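Local coordinates for protein lipase (Photobacterium sp. M37, PDB 2ORY) that probably hydrolyses the ester bonds of triacylglycerols, as a cold-adapted lipase of the class 3 family with an alpha/beta-hydrolase fold, at residues Leu10-Met15 and Met72-Gln77; Lys111-Ala116 and Leu183-Lys188; Pro205-Thr210 and Val314-Leu319. One frame throughout, in Å; residues are numbered along the deposited sequence.

Contact 1 (Leu10-Met15 and Met72-Gln77)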
# COMPACT_ATOMS: atom_id res chain seq x y z
N LEU A 10 4.42 -0.03 -9.61
CA LEU A 10 2.97 -0.20 -9.73
C LEU A 10 2.73 -1.66 -10.10
O LEU A 10 1.80 -2.29 -9.61
CB LEU A 10 2.39 0.69 -10.84
CG LEU A 10 0.87 0.54 -11.02
CD1 LEU A 10 0.19 1.13 -9.77
CD2 LEU A 10 0.39 1.25 -12.28
N ALA A 11 3.60 -2.17 -10.97
CA ALA A 11 3.53 -3.56 -11.41
C ALA A 11 3.73 -4.53 -10.25
O ALA A 11 3.06 -5.55 -10.16
CB ALA A 11 4.58 -3.81 -12.51
N PHE A 12 4.68 -4.22 -9.37
CA PHE A 12 4.94 -5.08 -8.23
C PHE A 12 3.82 -4.96 -7.21
O PHE A 12 3.45 -5.94 -6.57
CB PHE A 12 6.26 -4.70 -7.56
CG PHE A 12 7.47 -5.16 -8.31
CD1 PHE A 12 8.40 -4.23 -8.79
CD2 PHE A 12 7.71 -6.52 -8.50
CE1 PHE A 12 9.55 -4.66 -9.45
CE2 PHE A 12 8.85 -6.95 -9.16
CZ PHE A 12 9.77 -6.02 -9.64
N SER A 13 3.28 -3.75 -7.07
CA SER A 13 2.20 -3.54 -6.13
C SER A 13 0.98 -4.33 -6.56
O SER A 13 0.28 -4.90 -5.72
CB SER A 13 1.84 -2.05 -6.03
OG SER A 13 2.81 -1.33 -5.29
N TYR A 14 0.73 -4.37 -7.87
CA TYR A 14 -0.44 -5.09 -8.38
C TYR A 14 -0.27 -6.60 -8.45
O TYR A 14 -1.24 -7.35 -8.29
CB TYR A 14 -0.89 -4.54 -9.73
CG TYR A 14 -1.84 -3.36 -9.56
CD1 TYR A 14 -1.45 -2.23 -8.83
CD2 TYR A 14 -3.14 -3.39 -10.09
CE1 TYR A 14 -2.32 -1.16 -8.62
CE2 TYR A 14 -4.03 -2.31 -9.89
CZ TYR A 14 -3.61 -1.20 -9.15
OH TYR A 14 -4.46 -0.13 -8.92
N MET A 15 0.96 -7.05 -8.66
CA MET A 15 1.24 -8.48 -8.70
C MET A 15 0.98 -9.06 -7.30
O MET A 15 0.73 -10.25 -7.15
CB MET A 15 2.70 -8.72 -9.09
CG MET A 15 3.05 -10.19 -9.36
SD MET A 15 4.77 -10.41 -9.91
CE MET A 15 5.62 -10.38 -8.37
N MET A 72 -0.19 -9.43 3.03
CA MET A 72 0.84 -10.21 2.35
C MET A 72 2.05 -9.35 2.04
O MET A 72 1.92 -8.18 1.68
CB MET A 72 0.30 -10.80 1.04
CG MET A 72 1.26 -11.81 0.38
SD MET A 72 2.60 -11.07 -0.65
CE MET A 72 1.87 -11.15 -2.24
N MET A 73 3.24 -9.93 2.18
CA MET A 73 4.47 -9.22 1.87
C MET A 73 5.48 -10.18 1.28
O MET A 73 5.55 -11.35 1.68
CB MET A 73 5.04 -8.55 3.14
CG MET A 73 6.38 -7.82 2.93
SD MET A 73 6.78 -6.81 4.34
CE MET A 73 7.02 -8.10 5.61
N TYR A 74 6.23 -9.69 0.29
CA TYR A 74 7.29 -10.48 -0.33
C TYR A 74 8.41 -9.52 -0.75
O TYR A 74 8.23 -8.28 -0.73
CB TYR A 74 6.77 -11.28 -1.54
CG TYR A 74 6.30 -10.48 -2.74
CD1 TYR A 74 7.08 -10.35 -3.87
CD2 TYR A 74 5.08 -9.80 -2.71
CE1 TYR A 74 6.67 -9.56 -4.95
CE2 TYR A 74 4.66 -9.00 -3.78
CZ TYR A 74 5.46 -8.89 -4.90
OH TYR A 74 5.10 -8.06 -5.93
N VAL A 75 9.57 -10.09 -1.07
CA VAL A 75 10.72 -9.31 -1.51
C VAL A 75 11.26 -9.86 -2.84
O VAL A 75 11.51 -11.06 -2.96
CB VAL A 75 11.86 -9.37 -0.46
CG1 VAL A 75 12.99 -8.45 -0.87
CG2 VAL A 75 11.33 -8.99 0.92
N ILE A 76 11.41 -8.98 -3.84
CA ILE A 76 11.93 -9.38 -5.15
C ILE A 76 13.35 -8.81 -5.24
O ILE A 76 13.58 -7.67 -4.86
CB ILE A 76 11.15 -8.76 -6.35
CG1 ILE A 76 9.65 -8.89 -6.14
CG2 ILE A 76 11.55 -9.43 -7.64
CD1 ILE A 76 9.08 -7.74 -5.29
N GLN A 77 14.27 -9.61 -5.75
CA GLN A 77 15.65 -9.16 -5.91
C GLN A 77 16.00 -9.18 -7.39
O GLN A 77 15.74 -10.17 -8.08
CB GLN A 77 16.61 -10.08 -5.15
CG GLN A 77 18.08 -9.74 -5.36
CD GLN A 77 19.03 -10.68 -4.63
OE1 GLN A 77 20.23 -10.43 -4.57
NE2 GLN A 77 18.49 -11.76 -4.08
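Y74 reaches from strand 66-78 to helix 5-15, where its OH donates a hydrogen bond of 2.8 Å to the backbone oxygen F12 O. The donor meets the carbonyl at a C=O...O angle of 124° and stands 24° out of the carbonyl plane. The same oxygen is also bonded by S16 OG, so two hydroxyls grip one helix carbonyl. With chi1 at 66°, the CG of Y74 lies between the backbone N and the carbonyl carbon, and the phenol projects from the strand to the helix. M15 crosses this phenol at roughly a right angle. Its chain runs extended through the first two torsions and bends at its third torsion, bringing CE to 3.4 Å from Y74 OH and 3.7 Å from Y74 CE1.

Packing is closest around this hydroxyl. It is more spread out between F12 and I76, where F12 CE2 lies 3.7 Å from I76 CG1 and F12 CD2 the same distance from I76 CD1, the isoleucine CG1-CD1 branch passing at a slant by the CD2-CE2 bond of the phenyl ring. The axes of the two segments stay 10.4 Å apart, and the Y74 side chain spans the distance to a backbone carbonyl of the helix. F47, W52 and helix 30-43 also pack around these side chains. The solvent side is marked by the partly exposed Q77, further along the strand, which has no contact with the helix segment and instead touches V55 and Y85.

The contact is a layer of helix on sheet: the N-terminal helix packs on one face of the central mixed beta-sheet, one of the helical layers that flank the sheet in an alpha/beta-hydrolase fold.

Contact 2 (Lys111-Ala116 and Leu183-Lys188); sequences KKWPYA and LALWLK
W113, with its CG anti to the backbone N (chi1 -180°), extends its indole from the loop after strand 110-112 toward helix 175-189, while Y115, with chi1 at -48°, swings its phenol beside its own backbone N to meet W186. Two aromatic side chains of the loop thus come down together on one turn of the helix.

The benzo edge of W113 enters beside L185 and W186. W113 CZ2 lies 3.7 Å from L185 CG, and L185 CD2 sits over one indole face, offset toward the rim. The other face of the same indole is covered, again toward the rim, by Y115 CD1, so the W113 ring is clamped between a leucine of the helix and a tyrosine of its own loop. In the plane of the indole, its edge looks onto the backbone N of W186, and W113 CH2 comes within 4.1 Å of W186 CB.

Y115 and W186 form an edge-to-face pair. The pyrrole edge of W186 points at the phenol face, with CD1 placed over the ring centre and 3.5 Å from Y115 CZ. The six-membered ring of Y115 and the five-membered ring of W186 have centroids 4.3 Å apart and planes inclined by 52°. On the opposite face of the phenol lies P114 CG, so this ring too is sandwiched.

The polar atoms are paired at the margins: W113 NE1 with D189 OD2 of the same helix 175-189, Y115 OH with Q137 NE2 of helix 127-138. F216 of helix 214-224 adds a further edge-to-face partner to W113. Between the two segments the contact is apolar and aromatic, and the W113-D189 bond just beyond adds a polar tie to the same helix.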
# COMPACT_ATOMS: atom_id res chain seq x y z
N LYS A 111 -1.30 5.21 18.67
CA LYS A 111 -0.08 4.83 19.39
C LYS A 111 1.09 5.73 18.97
O LYS A 111 1.22 6.11 17.80
CB LYS A 111 0.28 3.36 19.13
CG LYS A 111 -0.41 2.39 20.09
CD LYS A 111 0.01 0.94 19.85
CE LYS A 111 -0.39 0.04 21.02
NZ LYS A 111 -1.86 0.09 21.34
N LYS A 112 1.93 6.09 19.93
CA LYS A 112 3.04 6.95 19.58
C LYS A 112 4.02 6.12 18.78
O LYS A 112 4.21 4.93 19.05
CB LYS A 112 3.71 7.54 20.83
CG LYS A 112 4.45 6.54 21.69
CD LYS A 112 5.80 7.08 22.15
CE LYS A 112 5.67 8.30 23.04
NZ LYS A 112 7.00 8.96 23.26
N TRP A 113 4.60 6.74 17.75
CA TRP A 113 5.58 6.09 16.90
C TRP A 113 6.68 5.60 17.85
O TRP A 113 7.29 6.38 18.58
CB TRP A 113 6.14 7.09 15.90
CG TRP A 113 7.16 6.54 14.97
CD1 TRP A 113 8.47 6.94 14.86
CD2 TRP A 113 6.96 5.52 13.98
NE1 TRP A 113 9.08 6.24 13.84
CE2 TRP A 113 8.19 5.37 13.28
CE3 TRP A 113 5.86 4.73 13.60
CZ2 TRP A 113 8.35 4.45 12.23
CZ3 TRP A 113 6.02 3.81 12.55
CH2 TRP A 113 7.26 3.69 11.88
N PRO A 114 6.93 4.29 17.85
CA PRO A 114 7.96 3.76 18.75
C PRO A 114 9.42 3.80 18.32
O PRO A 114 10.29 3.52 19.14
CB PRO A 114 7.47 2.33 19.02
CG PRO A 114 6.76 1.95 17.78
CD PRO A 114 6.08 3.22 17.30
N TYR A 115 9.71 4.18 17.09
CA TYR A 115 11.10 4.15 16.64
C TYR A 115 11.87 5.45 16.52
O TYR A 115 13.00 5.45 16.05
CB TYR A 115 11.18 3.38 15.32
CG TYR A 115 10.42 2.08 15.37
CD1 TYR A 115 9.16 1.95 14.76
CD2 TYR A 115 10.92 1.00 16.08
CE1 TYR A 115 8.44 0.77 14.87
CE2 TYR A 115 10.21 -0.17 16.19
CZ TYR A 115 8.97 -0.28 15.59
OH TYR A 115 8.27 -1.45 15.72
N ALA A 116 11.27 6.56 16.92
CA ALA A 116 11.95 7.86 16.88
C ALA A 116 11.12 8.91 17.60
O ALA A 116 9.89 8.82 17.67
CB ALA A 116 12.21 8.29 15.45
N LEU A 183 6.39 1.04 6.77
CA LEU A 183 7.42 0.04 7.00
C LEU A 183 8.79 0.61 6.64
O LEU A 183 9.77 0.38 7.37
CB LEU A 183 7.17 -1.24 6.19
CG LEU A 183 8.18 -2.37 6.49
CD1 LEU A 183 7.50 -3.73 6.58
CD2 LEU A 183 9.22 -2.41 5.41
N ALA A 184 8.86 1.34 5.53
CA ALA A 184 10.11 1.95 5.07
C ALA A 184 10.68 2.88 6.14
O ALA A 184 11.89 2.89 6.37
CB ALA A 184 9.87 2.73 3.78
N LEU A 185 9.83 3.66 6.80
CA LEU A 185 10.30 4.55 7.85
C LEU A 185 10.84 3.75 9.02
O LEU A 185 11.81 4.16 9.65
CB LEU A 185 9.18 5.48 8.35
CG LEU A 185 9.60 6.53 9.42
CD1 LEU A 185 10.69 7.44 8.86
CD2 LEU A 185 8.42 7.38 9.84
N TRP A 186 10.21 2.61 9.33
CA TRP A 186 10.69 1.80 10.44
C TRP A 186 12.09 1.28 10.15
O TRP A 186 12.95 1.29 11.03
CB TRP A 186 9.74 0.63 10.70
CG TRP A 186 10.37 -0.50 11.44
CD1 TRP A 186 10.87 -0.48 12.71
CD2 TRP A 186 10.54 -1.84 10.97
NE1 TRP A 186 11.34 -1.72 13.06
CE2 TRP A 186 11.15 -2.58 12.01
CE3 TRP A 186 10.22 -2.50 9.76
CZ2 TRP A 186 11.45 -3.94 11.89
CZ3 TRP A 186 10.52 -3.85 9.65
CH2 TRP A 186 11.13 -4.55 10.71
N LEU A 187 12.32 0.84 8.91
CA LEU A 187 13.63 0.34 8.50
C LEU A 187 14.65 1.46 8.59
O LEU A 187 15.77 1.26 9.05
CB LEU A 187 13.57 -0.21 7.06
CG LEU A 187 12.74 -1.49 6.89
CD1 LEU A 187 12.70 -1.96 5.43
CD2 LEU A 187 13.38 -2.55 7.75
N LYS A 188 14.25 2.65 8.15
CA LYS A 188 15.08 3.85 8.22
C LYS A 188 15.46 4.14 9.68
O LYS A 188 16.65 4.32 10.01
CB LYS A 188 14.28 5.05 7.70
CG LYS A 188 14.58 5.48 6.28
CD LYS A 188 15.84 6.32 6.23
CE LYS A 188 15.94 7.06 4.90
NZ LYS A 188 17.13 7.94 4.87

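Contact 3 (Pro205-Thr210 and Val314-Leu319); sequences PFAGPT and VGYPEL
Y316 lays the outer end of its phenol against the methyl of A207: A207 CB is 3.3 Å from Y316 CZ and 3.1 Å from Y316 OH, a tight fit for a carbon beside a hydroxyl. A207 follows the end of strand 199-206 with a left-handed backbone conformation (phi 43°, psi 37°), and its CB points toward helix 304-319. Nearer the root of the phenol, F206 offers the edge of its ring. F206 CD2 stands 4.0 Å from Y316 CD2, close to the plane of the phenyl, and the two side chains run past one another, pointing opposite ways. Both have CG anti to the carbonyl carbon (chi1 near -60°), and each ring extends toward the other segment.

H173 meets the ring of Y316 edge-to-face, and Y14 of helix 5-15 closes in beside it. The buried hydroxyl is well satisfied: the backbone N233 N and the carboxylate oxygen D236 OD2 are both hydrogen-bonded to Y316 OH.

D236 has the geometry of the acid in a probable Ser-His-Asp triad with S174 and H312, the histidine lying on the same helix as Y316. Packing by A207 and F206 probably limits how the phenol can move, and the hydroxyl at its tip is consistent with a second-shell group that orients D236.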
# COMPACT_ATOMS: atom_id res chain seq x y z
N PRO A 205 4.57 4.51 -2.46
CA PRO A 205 3.25 4.02 -2.03
C PRO A 205 2.11 4.60 -2.85
O PRO A 205 2.03 5.81 -3.02
CB PRO A 205 3.18 4.48 -0.58
CG PRO A 205 3.86 5.83 -0.66
CD PRO A 205 5.03 5.62 -1.60
N PHE A 206 1.23 3.73 -3.34
CA PHE A 206 0.09 4.14 -4.14
C PHE A 206 -1.22 4.11 -3.36
O PHE A 206 -1.42 3.27 -2.49
CB PHE A 206 -0.11 3.22 -5.35
CG PHE A 206 1.05 3.17 -6.31
CD1 PHE A 206 2.17 2.37 -6.05
CD2 PHE A 206 1.05 3.96 -7.46
CE1 PHE A 206 3.26 2.35 -6.92
CE2 PHE A 206 2.15 3.95 -8.33
CZ PHE A 206 3.25 3.14 -8.06
N ALA A 207 -2.11 5.05 -3.68
CA ALA A 207 -3.46 5.07 -3.14
C ALA A 207 -3.65 4.78 -1.66
O ALA A 207 -4.64 4.15 -1.26
CB ALA A 207 -4.29 4.08 -3.95
N GLY A 208 -2.73 5.25 -0.84
CA GLY A 208 -2.84 4.96 0.57
C GLY A 208 -3.50 6.00 1.43
O GLY A 208 -3.41 7.21 1.15
N PRO A 209 -4.22 5.56 2.47
CA PRO A 209 -4.88 6.51 3.37
C PRO A 209 -3.80 6.97 4.35
O PRO A 209 -2.68 6.45 4.31
CB PRO A 209 -5.95 5.66 4.05
CG PRO A 209 -5.27 4.30 4.16
CD PRO A 209 -4.57 4.16 2.80
N THR A 210 -4.12 7.91 5.23
CA THR A 210 -3.18 8.44 6.21
C THR A 210 -2.86 7.42 7.30
O THR A 210 -3.75 6.94 7.99
CB THR A 210 -3.73 9.70 6.93
OG1 THR A 210 -5.01 9.40 7.50
CG2 THR A 210 -3.87 10.89 5.97
N VAL A 314 -8.71 0.41 -10.89
CA VAL A 314 -8.42 0.57 -12.30
C VAL A 314 -7.72 1.89 -12.60
O VAL A 314 -6.88 1.97 -13.50
CB VAL A 314 -9.72 0.49 -13.14
CG1 VAL A 314 -9.39 0.47 -14.62
CG2 VAL A 314 -10.48 -0.76 -12.79
N GLY A 315 -8.05 2.91 -11.82
CA GLY A 315 -7.49 4.24 -12.01
C GLY A 315 -5.99 4.37 -12.20
O GLY A 315 -5.53 5.01 -13.15
N TYR A 316 -5.23 3.76 -11.30
CA TYR A 316 -3.78 3.85 -11.37
C TYR A 316 -3.15 3.31 -12.65
O TYR A 316 -2.42 4.04 -13.33
CB TYR A 316 -3.16 3.22 -10.11
CG TYR A 316 -3.57 4.00 -8.87
CD1 TYR A 316 -4.84 3.85 -8.31
CD2 TYR A 316 -2.76 5.00 -8.35
CE1 TYR A 316 -5.30 4.69 -7.27
CE2 TYR A 316 -3.21 5.85 -7.31
CZ TYR A 316 -4.48 5.69 -6.78
OH TYR A 316 -4.93 6.53 -5.79
N PRO A 317 -3.40 2.04 -13.00
CA PRO A 317 -2.79 1.53 -14.23
C PRO A 317 -3.29 2.29 -15.46
O PRO A 317 -2.61 2.36 -16.48
CB PRO A 317 -3.22 0.06 -14.26
CG PRO A 317 -4.48 0.04 -13.44
CD PRO A 317 -4.19 1.00 -12.32
N GLU A 318 -4.47 2.89 -15.35
CA GLU A 318 -5.02 3.63 -16.46
C GLU A 318 -4.37 5.00 -16.63
O GLU A 318 -3.94 5.36 -17.73
CB GLU A 318 -6.53 3.77 -16.30
CG GLU A 318 -7.18 4.66 -17.32
CD GLU A 318 -8.63 4.31 -17.56
OE1 GLU A 318 -8.88 3.42 -18.41
OE2 GLU A 318 -9.52 4.89 -16.90
N LEU A 319 -4.28 5.75 -15.55
CA LEU A 319 -3.69 7.08 -15.59
C LEU A 319 -2.16 7.05 -15.77
O LEU A 319 -1.53 8.07 -16.02
CB LEU A 319 -4.03 7.84 -14.30
CG LEU A 319 -5.52 8.09 -14.04
CD1 LEU A 319 -5.69 8.71 -12.66
CD2 LEU A 319 -6.10 9.01 -15.12

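From the N terminus, contact 1 closes first, bringing helix 5-15 onto strand 66-78 across a loop of 56 residues. Contact 2 opens and closes later, joining the loop after strand 110-112 to helix 175-189. Contact 3 follows, bridging 103 residues from the end of strand 199-206 to helix 304-319, near the C terminus. The three lie in series; none nests within or crosses another. Contacts 1 and 3 both reach the central sheet and touch, where L10 and Y14 pack on F206, Y316 and P317. Contact 1 meets contact 2 through M73 on L183. Contacts 2 and 3 stay about 8 Å apart between nearest atoms, though helix 175-189 leads along the chain into strand 199-206.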